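PDB 3SDO: nitrilotriacetate monooxygenase from Burkholderia pseudomallei, which probably catalyses FMN-dependent oxygenation with molecular oxygen, as a flavoprotein monooxygenase of the NtaA/SnaA/DszA family, with nitrilotriacetate a possible substrate. Local coordinates for residues A[61-65]-A[133-139]; A[306-311]-A[328-333]; A[316-322]-A[349-354]. All coordinates share one frame; numbering follows the deposited sequence.

Contact 1 of 3, residues A[61-65]-A[133-139]; sequences DSAYV and IEGTGKN
The ring of Y64 rests on the type II turn I133 to T136, an example of bare backbone acting as the counterface of an aromatic side chain. With CG anti to the backbone N (chi1 -173°), the side chain is carried across to 133-139. Its CB meets T136 first, Y64 CB lying 3.7 Å from T136 OG1. At CG the peptide joining G135 to T136 comes over one face, displaced toward the rim. Beyond this the two sides of the ring part: Y64 CE1 passes 3.2 Å from G135 O, whereas CD2 nears I133 CG2 and CE2 nears E134 O. G135 CA stands over the face, 3.9 Å from the Y64 ring centroid and 11° off its normal, a CH-pi contact made possible by the missing side chain. At the tip, the hydroxyl has K138 CD beside it and a weak hydrogen bond to E201 of the second subunit.

N139, beyond the turn, fastens the far side: N139 ND2 gives a 2.9 Å bond to A63 O (158° at the hydrogen), with the acceptor in the amide plane. The same ND2 donates to a water that accepts from V65 N. T136 OG1 donates to I133 O at 2.6 Å and accepts from a second water, itself held by A63 N.

Both segments follow parallel strands of the TIM-barrel-type fold, 56-59 and 124-129, which flank strand 94-100. D61, a predicted FMN ligand, lies in the first loop and forms a salt bridge with R111 of the second subunit; F73 of helix 71-74 packs on S62 and I133.

Contact 2 of 3, residues A[306-311]-A[328-333]; sequences HFFQQH and LGSDGF
One water with four partners stands between H306, Q309 and D331: it donates to H306 O and D331 OD2 and accepts from Q309 N and D331 N, the shortest of these bonds being 2.7 Å to H306 O. A direct link runs beside it. S330 OG, placed anti to its own nitrogen (chi1 177°), donates to F307 O at 2.8 Å and receives a weak bond from F333 N. F307 lies where the chain leaves helix 297-307 and F333 is the N-cap residue of helix 334-346, so this hydroxyl links the two helical regions. A type I' turn follows, F308 to H311, with Q309 and Q310 at its left-handed central positions. From there Q309 reaches along G329 and S330, and Q309 NE2 donates weakly to D331 OD1 at 3.3 Å.

Aromatic rings gather at one end. F307 points an edge at the face of F333 (planes at 86°), with F307 CD1 3.7 Å from F333 CG, while H306 meets F333 obliquely through NE2. At the other end L328 CD1 sits over a face of H311, 3.5 Å from the ring centroid, and H311 NE2 is hydrogen-bonded to Y316 OH.

Contact 3 of 3, residues A[316-322]-A[349-354]; sequences YPLDGPF and LTLREV
T350 and E353 form a capping box at the start of helix 351-363, and the loop 316-322 completes the cap with its own carbonyls. The general problem is that the first N-H groups of a helix lack partners in the preceding turn; here each finds one. L351 N bonds to G320 O at 3.0 Å, R352 N to L318 O at 2.8 Å, and E353 N to T350 OG1, while V354 N already has the helical partner T350 O. The box is closed from the other side by T350 N, which donates to E353 OE1. Just before the helix the two segments meet in a single beta bridge, P321 with T350, where F322 N reaches L349 O in the carbonyl plane, on a lone pair. A type I turn, P317 to G320, bends the loop, consistent with L318 O and G320 O facing the helix start.

Apolar side chains fill the inner side. L351 divides its branches, CD2 against Y316 CB and CD1 against F322 CD1. The side chains of F322 and V354 cross at about a right angle, F322 CE1 standing 3.6 Å from V354 CG1. Farther in, L301 and L304 of helix 297-307 pack on L351, and A344 of helix 334-346 packs on F322.

On the outer side R352 bends at chi3 (-64°) and grips D319 side-on: R352 NE meets D319 OD1 and R352 NH2 meets D319 OD2, each at 2.9 Å. Both carboxylate oxygens lie close to the guanidinium plane and are met on their syn sides, although the two planes are turned 26° apart. L318 CB lies over one guanidinium face. A water joins the salt bridge to the cap, donating to D319 OD1 at 2.7 Å and lying 2.6 Å from T350 OG1.

Place in the fold separates the three contacts. Contact 1 joins loops after barrel strands, near predicted FMN ligands, and is shared with the second subunit; its partly buried chemistry is an aromatic ring on backbone, with an amide bond and bridging waters. Contacts 2 and 3 lie away from the annotated sites, in a peripheral part of the chain that the other subunit does not touch at these segments. Both draw on the long connection between helices 297-307 and 334-346, and their segments alternate in sequence. Contact 2, partly buried, combines aromatic rings with a buried serine, whereas contact 3, at the surface, uses helix capping and a salt bridge. They touch through a histidine-tyrosine pair.

Contact 1 of 3, residues A[61-65]-A[133-139]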
loop_
_atom_site.group_PDB
_atom_site.type_symbol
_atom_site.label_atom_id
_atom_site.label_comp_id
_atom_site.label_asym_id
_atom_site.label_seq_id
_atom_site.Cartn_x
_atom_site.Cartn_y
_atom_site.Cartn_z
ATOM N N ASP A 61 -3.042 -1.202 11.257
ATOM C CA ASP A 61 -2.211 -2.246 10.684
ATOM C C ASP A 61 -1.473 -3.097 11.706
ATOM O O ASP A 61 -1.311 -2.690 12.869
ATOM C CB ASP A 61 -1.206 -1.615 9.728
ATOM C CG ASP A 61 -0.707 -2.591 8.687
ATOM O OD1 ASP A 61 -1.543 -3.374 8.161
ATOM O OD2 ASP A 61 0.507 -2.561 8.404
ATOM N N SER A 62 -1.055 -4.274 11.253
ATOM C CA SER A 62 -0.170 -5.162 11.992
ATOM C C SER A 62 0.729 -5.904 11.017
ATOM O O SER A 62 0.428 -5.993 9.825
ATOM C CB SER A 62 -0.987 -6.166 12.818
ATOM O OG SER A 62 -1.814 -6.970 11.973
ATOM N N ALA A 63 1.839 -6.439 11.526
ATOM C CA ALA A 63 2.766 -7.196 10.689
ATOM C C ALA A 63 3.325 -8.406 11.435
ATOM O O ALA A 63 4.498 -8.725 11.303
ATOM C CB ALA A 63 3.892 -6.300 10.198
ATOM N N TYR A 64 2.462 -9.077 12.188
ATOM C CA TYR A 64 2.847 -10.227 13.013
ATOM C C TYR A 64 1.627 -11.081 13.269
ATOM O O TYR A 64 0.554 -10.561 13.597
ATOM C CB TYR A 64 3.476 -9.792 14.340
ATOM C CG TYR A 64 4.043 -10.947 15.134
ATOM C CD1 TYR A 64 5.132 -11.672 14.649
ATOM C CD2 TYR A 64 3.490 -11.330 16.356
ATOM C CE1 TYR A 64 5.659 -12.734 15.359
ATOM C CE2 TYR A 64 4.018 -12.410 17.075
ATOM C CZ TYR A 64 5.104 -13.102 16.561
ATOM O OH TYR A 64 5.642 -14.185 17.234
ATOM N N VAL A 65 1.807 -12.389 13.114
ATOM C CA VAL A 65 0.736 -13.371 13.234
ATOM C C VAL A 65 1.209 -14.534 14.051
ATOM O O VAL A 65 2.371 -14.938 13.923
ATOM C CB VAL A 65 0.347 -13.958 11.847
ATOM C CG1 VAL A 65 -0.607 -15.165 11.983
ATOM C CG2 VAL A 65 -0.258 -12.925 11.020
ATOM N N ILE A 133 3.255 -4.647 17.758
ATOM C CA ILE A 133 2.945 -5.878 18.502
ATOM C C ILE A 133 4.239 -6.587 18.859
ATOM O O ILE A 133 5.138 -6.698 18.011
ATOM C CB ILE A 133 2.153 -6.922 17.651
ATOM C CG1 ILE A 133 0.741 -6.465 17.331
ATOM C CG2 ILE A 133 2.067 -8.272 18.388
ATOM C CD1 ILE A 133 -0.001 -7.449 16.413
ATOM N N GLU A 134 4.327 -7.095 20.086
ATOM C CA GLU A 134 5.495 -7.854 20.505
ATOM C C GLU A 134 5.671 -9.053 19.574
ATOM O O GLU A 134 4.715 -9.802 19.350
ATOM C CB GLU A 134 5.379 -8.330 21.972
ATOM C CG GLU A 134 6.748 -8.559 22.634
ATOM C CD GLU A 134 6.723 -9.483 23.840
ATOM O OE1 GLU A 134 5.636 -9.978 24.231
ATOM O OE2 GLU A 134 7.821 -9.712 24.412
ATOM N N GLY A 135 6.882 -9.212 19.033
ATOM C CA GLY A 135 7.186 -10.272 18.066
ATOM C C GLY A 135 7.358 -9.803 16.621
ATOM O O GLY A 135 7.962 -10.501 15.809
ATOM N N THR A 136 6.816 -8.630 16.282
ATOM C CA THR A 136 6.905 -8.089 14.928
ATOM C C THR A 136 8.316 -8.099 14.368
ATOM O O THR A 136 8.516 -8.429 13.211
ATOM C CB THR A 136 6.345 -6.648 14.856
ATOM O OG1 THR A 136 5.019 -6.636 15.406
ATOM C CG2 THR A 136 6.295 -6.123 13.375
ATOM N N GLY A 137 9.286 -7.738 15.204
ATOM C CA GLY A 137 10.695 -7.705 14.826
ATOM C C GLY A 137 11.227 -9.011 14.266
ATOM O O GLY A 137 12.164 -9.011 13.482
ATOM N N LYS A 138 10.593 -10.119 14.645
ATOM C CA LYS A 138 10.919 -11.436 14.114
ATOM C C LYS A 138 10.664 -11.572 12.601
ATOM O O LYS A 138 11.206 -12.486 11.970
ATOM C CB LYS A 138 10.145 -12.541 14.880
ATOM C CG LYS A 138 10.632 -12.758 16.296
ATOM C CD LYS A 138 9.643 -13.581 17.129
ATOM C CE LYS A 138 10.320 -14.141 18.366
ATOM N NZ LYS A 138 9.375 -14.346 19.488
ATOM N N ASN A 139 9.835 -10.689 12.037
ATOM C CA ASN A 139 9.608 -10.665 10.590
ATOM C C ASN A 139 10.547 -9.743 9.821
ATOM O O ASN A 139 10.413 -9.610 8.603
ATOM C CB ASN A 139 8.140 -10.332 10.287
ATOM C CG ASN A 139 7.231 -11.469 10.644
ATOM O OD1 ASN A 139 7.661 -12.617 10.610
ATOM N ND2 ASN A 139 5.977 -11.174 10.989
HETATM O O HOH W 1 2.879 -5.760 13.947
HETATM O O HOH W 2 4.195 -13.307 11.804
#

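Contact 2 of 3, residues A[306-311]-A[328-333]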
loop_
_atom_site.group_PDB
_atom_site.type_symbol
_atom_site.label_atom_id
_atom_site.label_comp_id
_atom_site.label_asym_id
_atom_site.label_seq_id
_atom_site.Cartn_x
_atom_site.Cartn_y
_atom_site.Cartn_z
ATOM N N HIS A 306 -7.232 -18.060 31.417
ATOM C CA HIS A 306 -5.943 -17.366 31.301
ATOM C C HIS A 306 -5.472 -16.711 32.620
ATOM O O HIS A 306 -4.277 -16.712 32.951
ATOM C CB HIS A 306 -6.069 -16.318 30.156
ATOM C CG HIS A 306 -4.924 -15.365 30.037
ATOM N ND1 HIS A 306 -3.661 -15.758 29.645
ATOM C CD2 HIS A 306 -4.860 -14.023 30.218
ATOM C CE1 HIS A 306 -2.862 -14.703 29.618
ATOM N NE2 HIS A 306 -3.566 -13.636 29.958
ATOM N N PHE A 307 -6.410 -16.148 33.365
ATOM C CA PHE A 307 -6.070 -15.419 34.570
ATOM C C PHE A 307 -5.924 -16.316 35.787
ATOM O O PHE A 307 -5.385 -15.883 36.800
ATOM C CB PHE A 307 -7.101 -14.322 34.813
ATOM C CG PHE A 307 -7.105 -13.250 33.736
ATOM C CD1 PHE A 307 -5.972 -12.496 33.489
ATOM C CD2 PHE A 307 -8.235 -13.012 32.973
ATOM C CE1 PHE A 307 -5.965 -11.514 32.496
ATOM C CE2 PHE A 307 -8.234 -12.032 31.967
ATOM C CZ PHE A 307 -7.098 -11.282 31.737
ATOM N N PHE A 308 -6.402 -17.554 35.693
ATOM C CA PHE A 308 -6.395 -18.477 36.823
ATOM C C PHE A 308 -5.567 -19.739 36.546
ATOM O O PHE A 308 -5.987 -20.852 36.870
ATOM C CB PHE A 308 -7.837 -18.859 37.177
ATOM C CG PHE A 308 -8.628 -17.748 37.793
ATOM C CD1 PHE A 308 -8.612 -17.554 39.166
ATOM C CD2 PHE A 308 -9.401 -16.912 37.011
ATOM C CE1 PHE A 308 -9.350 -16.542 39.752
ATOM C CE2 PHE A 308 -10.156 -15.908 37.573
ATOM C CZ PHE A 308 -10.134 -15.721 38.953
ATOM N N GLN A 309 -4.388 -19.564 35.961
ATOM C CA GLN A 309 -3.461 -20.666 35.703
ATOM C C GLN A 309 -4.122 -21.836 34.944
ATOM O O GLN A 309 -3.913 -23.008 35.277
ATOM C CB GLN A 309 -2.829 -21.149 37.020
ATOM C CG GLN A 309 -2.085 -20.044 37.782
ATOM C CD GLN A 309 -1.297 -20.547 38.983
ATOM O OE1 GLN A 309 -1.859 -21.083 39.939
ATOM N NE2 GLN A 309 0.014 -20.303 38.968
ATOM N N GLN A 310 -4.899 -21.489 33.917
ATOM C CA GLN A 310 -5.595 -22.448 33.047
ATOM C C GLN A 310 -6.615 -23.343 33.741
ATOM O O GLN A 310 -6.871 -24.466 33.308
ATOM C CB GLN A 310 -4.620 -23.306 32.249
ATOM C CG GLN A 310 -3.776 -22.463 31.286
ATOM C CD GLN A 310 -2.338 -22.411 31.691
ATOM O OE1 GLN A 310 -1.966 -21.696 32.633
ATOM N NE2 GLN A 310 -1.501 -23.172 30.984
ATOM N N HIS A 311 -7.248 -22.806 34.766
ATOM C CA HIS A 311 -8.355 -23.490 35.407
ATOM C C HIS A 311 -9.457 -23.779 34.384
ATOM O O HIS A 311 -9.756 -22.944 33.535
ATOM C CB HIS A 311 -8.900 -22.653 36.566
ATOM C CG HIS A 311 -9.915 -23.367 37.390
ATOM N ND1 HIS A 311 -9.577 -24.305 38.341
ATOM C CD2 HIS A 311 -11.266 -23.264 37.422
ATOM C CE1 HIS A 311 -10.681 -24.764 38.911
ATOM N NE2 HIS A 311 -11.717 -24.138 38.379
ATOM N N LEU A 328 -7.278 -20.723 44.101
ATOM C CA LEU A 328 -6.486 -20.755 42.866
ATOM C C LEU A 328 -5.518 -19.572 42.775
ATOM O O LEU A 328 -5.861 -18.452 43.138
ATOM C CB LEU A 328 -7.392 -20.742 41.625
ATOM C CG LEU A 328 -8.379 -21.892 41.435
ATOM C CD1 LEU A 328 -9.270 -21.573 40.206
ATOM C CD2 LEU A 328 -7.673 -23.255 41.320
ATOM N N GLY A 329 -4.319 -19.836 42.272
ATOM C CA GLY A 329 -3.342 -18.787 41.998
ATOM C C GLY A 329 -3.529 -18.156 40.619
ATOM O O GLY A 329 -4.523 -18.406 39.939
ATOM N N SER A 330 -2.549 -17.340 40.220
ATOM C CA SER A 330 -2.535 -16.658 38.928
ATOM C C SER A 330 -1.074 -16.492 38.453
ATOM O O SER A 330 -0.139 -16.433 39.272
ATOM C CB SER A 330 -3.236 -15.302 39.060
ATOM O OG SER A 330 -3.197 -14.567 37.844
ATOM N N ASP A 331 -0.882 -16.440 37.138
ATOM C CA ASP A 331 0.443 -16.242 36.553
ATOM C C ASP A 331 0.766 -14.741 36.458
ATOM O O ASP A 331 0.858 -14.185 35.361
ATOM C CB ASP A 331 0.521 -16.900 35.164
ATOM C CG ASP A 331 0.346 -18.422 35.219
ATOM O OD1 ASP A 331 1.026 -19.062 36.045
ATOM O OD2 ASP A 331 -0.462 -18.979 34.445
ATOM N N GLY A 332 0.932 -14.089 37.609
ATOM C CA GLY A 332 1.243 -12.656 37.654
ATOM C C GLY A 332 0.066 -11.719 37.405
ATOM O O GLY A 332 0.251 -10.506 37.309
ATOM N N PHE A 333 -1.146 -12.266 37.294
ATOM C CA PHE A 333 -2.331 -11.439 37.108
ATOM C C PHE A 333 -3.169 -11.369 38.385
ATOM O O PHE A 333 -4.375 -11.182 38.314
ATOM C CB PHE A 333 -3.201 -11.969 35.961
ATOM C CG PHE A 333 -2.456 -12.185 34.672
ATOM C CD1 PHE A 333 -2.061 -11.105 33.897
ATOM C CD2 PHE A 333 -2.189 -13.470 34.219
ATOM C CE1 PHE A 333 -1.377 -11.294 32.697
ATOM C CE2 PHE A 333 -1.506 -13.674 33.014
ATOM C CZ PHE A 333 -1.099 -12.577 32.259
HETATM O O HOH W 3 -2.839 -17.335 35.090
#

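Contact 3 of 3, residues A[316-322]-A[349-354]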
loop_
_atom_site.group_PDB
_atom_site.type_symbol
_atom_site.label_atom_id
_atom_site.label_comp_id
_atom_site.label_asym_id
_atom_site.label_seq_id
_atom_site.Cartn_x
_atom_site.Cartn_y
_atom_site.Cartn_z
ATOM N N TYR A 316 -18.283 -25.947 35.389
ATOM C CA TYR A 316 -19.298 -25.301 36.221
ATOM C C TYR A 316 -20.541 -24.953 35.435
ATOM O O TYR A 316 -20.468 -24.669 34.242
ATOM C CB TYR A 316 -18.745 -24.030 36.865
ATOM C CG TYR A 316 -17.464 -24.244 37.613
ATOM C CD1 TYR A 316 -17.444 -24.937 38.811
ATOM C CD2 TYR A 316 -16.266 -23.766 37.117
ATOM C CE1 TYR A 316 -16.268 -25.138 39.493
ATOM C CE2 TYR A 316 -15.090 -23.943 37.800
ATOM C CZ TYR A 316 -15.091 -24.650 38.973
ATOM O OH TYR A 316 -13.906 -24.848 39.628
ATOM N N PRO A 317 -21.708 -24.946 36.107
ATOM C CA PRO A 317 -22.899 -24.448 35.399
ATOM C C PRO A 317 -22.763 -22.959 35.057
ATOM O O PRO A 317 -22.432 -22.161 35.923
ATOM C CB PRO A 317 -24.026 -24.676 36.397
ATOM C CG PRO A 317 -23.354 -24.765 37.715
ATOM C CD PRO A 317 -22.024 -25.379 37.476
ATOM N N LEU A 318 -23.015 -22.607 33.798
ATOM C CA LEU A 318 -22.857 -21.226 33.327
ATOM C C LEU A 318 -23.713 -20.242 34.095
ATOM O O LEU A 318 -23.269 -19.147 34.427
ATOM C CB LEU A 318 -23.161 -21.121 31.823
ATOM C CG LEU A 318 -21.985 -21.492 30.916
ATOM C CD1 LEU A 318 -22.405 -21.651 29.463
ATOM C CD2 LEU A 318 -20.893 -20.415 31.052
ATOM N N ASP A 319 -24.939 -20.653 34.403
ATOM C CA ASP A 319 -25.907 -19.763 35.020
ATOM C C ASP A 319 -26.003 -20.011 36.520
ATOM O O ASP A 319 -26.885 -19.475 37.177
ATOM C CB ASP A 319 -27.252 -19.881 34.295
ATOM C CG ASP A 319 -27.152 -19.435 32.845
ATOM O OD1 ASP A 319 -26.694 -18.294 32.615
ATOM O OD2 ASP A 319 -27.491 -20.219 31.924
ATOM N N GLY A 320 -25.077 -20.799 37.069
ATOM C CA GLY A 320 -24.918 -20.880 38.512
ATOM C C GLY A 320 -24.035 -19.743 39.006
ATOM O O GLY A 320 -23.459 -19.020 38.203
ATOM N N PRO A 321 -23.915 -19.586 40.338
ATOM C CA PRO A 321 -23.036 -18.560 40.900
ATOM C C PRO A 321 -21.602 -18.717 40.417
ATOM O O PRO A 321 -21.186 -19.818 40.084
ATOM C CB PRO A 321 -23.121 -18.801 42.415
ATOM C CG PRO A 321 -23.617 -20.220 42.569
ATOM C CD PRO A 321 -24.558 -20.396 41.393
ATOM N N PHE A 322 -20.860 -17.618 40.349
ATOM C CA PHE A 322 -19.437 -17.704 40.038
ATOM C C PHE A 322 -18.825 -18.512 41.157
ATOM O O PHE A 322 -19.106 -18.226 42.333
ATOM C CB PHE A 322 -18.798 -16.329 39.992
ATOM C CG PHE A 322 -17.340 -16.351 39.651
ATOM C CD1 PHE A 322 -16.929 -16.509 38.345
ATOM C CD2 PHE A 322 -16.376 -16.200 40.636
ATOM C CE1 PHE A 322 -15.585 -16.536 38.015
ATOM C CE2 PHE A 322 -15.019 -16.221 40.317
ATOM C CZ PHE A 322 -14.624 -16.381 38.999
ATOM N N LEU A 349 -23.165 -12.172 40.730
ATOM C CA LEU A 349 -23.016 -12.568 39.326
ATOM C C LEU A 349 -22.882 -14.074 39.131
ATOM O O LEU A 349 -22.275 -14.776 39.938
ATOM C CB LEU A 349 -21.814 -11.867 38.676
ATOM C CG LEU A 349 -21.854 -10.334 38.663
ATOM C CD1 LEU A 349 -20.715 -9.764 37.822
ATOM C CD2 LEU A 349 -23.202 -9.816 38.142
ATOM N N THR A 350 -23.452 -14.553 38.030
ATOM C CA THR A 350 -23.283 -15.931 37.609
ATOM C C THR A 350 -21.926 -16.055 36.910
ATOM O O THR A 350 -21.285 -15.045 36.604
ATOM C CB THR A 350 -24.409 -16.337 36.649
ATOM O OG1 THR A 350 -24.354 -15.515 35.468
ATOM C CG2 THR A 350 -25.784 -16.186 37.337
ATOM N N LEU A 351 -21.502 -17.290 36.641
ATOM C CA LEU A 351 -20.266 -17.541 35.917
ATOM C C LEU A 351 -20.330 -16.927 34.520
ATOM O O LEU A 351 -19.345 -16.367 34.054
ATOM C CB LEU A 351 -19.993 -19.033 35.795
ATOM C CG LEU A 351 -18.835 -19.431 34.877
ATOM C CD1 LEU A 351 -17.538 -18.694 35.246
ATOM C CD2 LEU A 351 -18.631 -20.966 34.875
ATOM N N ARG A 352 -21.479 -17.055 33.859
ATOM C CA ARG A 352 -21.670 -16.486 32.521
ATOM C C ARG A 352 -21.495 -14.971 32.578
ATOM O O ARG A 352 -20.773 -14.413 31.776
ATOM C CB ARG A 352 -23.052 -16.836 31.947
ATOM C CG ARG A 352 -23.177 -16.533 30.451
ATOM C CD ARG A 352 -24.622 -16.502 29.978
ATOM N NE ARG A 352 -25.275 -17.807 30.124
ATOM C CZ ARG A 352 -25.284 -18.781 29.217
ATOM N NH1 ARG A 352 -24.664 -18.652 28.051
ATOM N NH2 ARG A 352 -25.920 -19.917 29.490
ATOM N N GLU A 353 -22.123 -14.322 33.557
ATOM C CA GLU A 353 -22.062 -12.851 33.675
ATOM C C GLU A 353 -20.634 -12.407 33.980
ATOM O O GLU A 353 -20.163 -11.436 33.420
ATOM C CB GLU A 353 -23.024 -12.334 34.760
ATOM C CG GLU A 353 -24.484 -12.433 34.362
ATOM C CD GLU A 353 -25.451 -12.186 35.529
ATOM O OE1 GLU A 353 -25.095 -12.464 36.699
ATOM O OE2 GLU A 353 -26.588 -11.739 35.262
ATOM N N VAL A 354 -19.935 -13.141 34.848
ATOM C CA VAL A 354 -18.527 -12.819 35.105
ATOM C C VAL A 354 -17.691 -12.981 33.847
ATOM O O VAL A 354 -16.912 -12.086 33.523
ATOM C CB VAL A 354 -17.894 -13.662 36.221
ATOM C CG1 VAL A 354 -16.384 -13.473 36.211
ATOM C CG2 VAL A 354 -18.486 -13.283 37.569
HETATM O O HOH W 4 -26.265 -15.931 33.738
#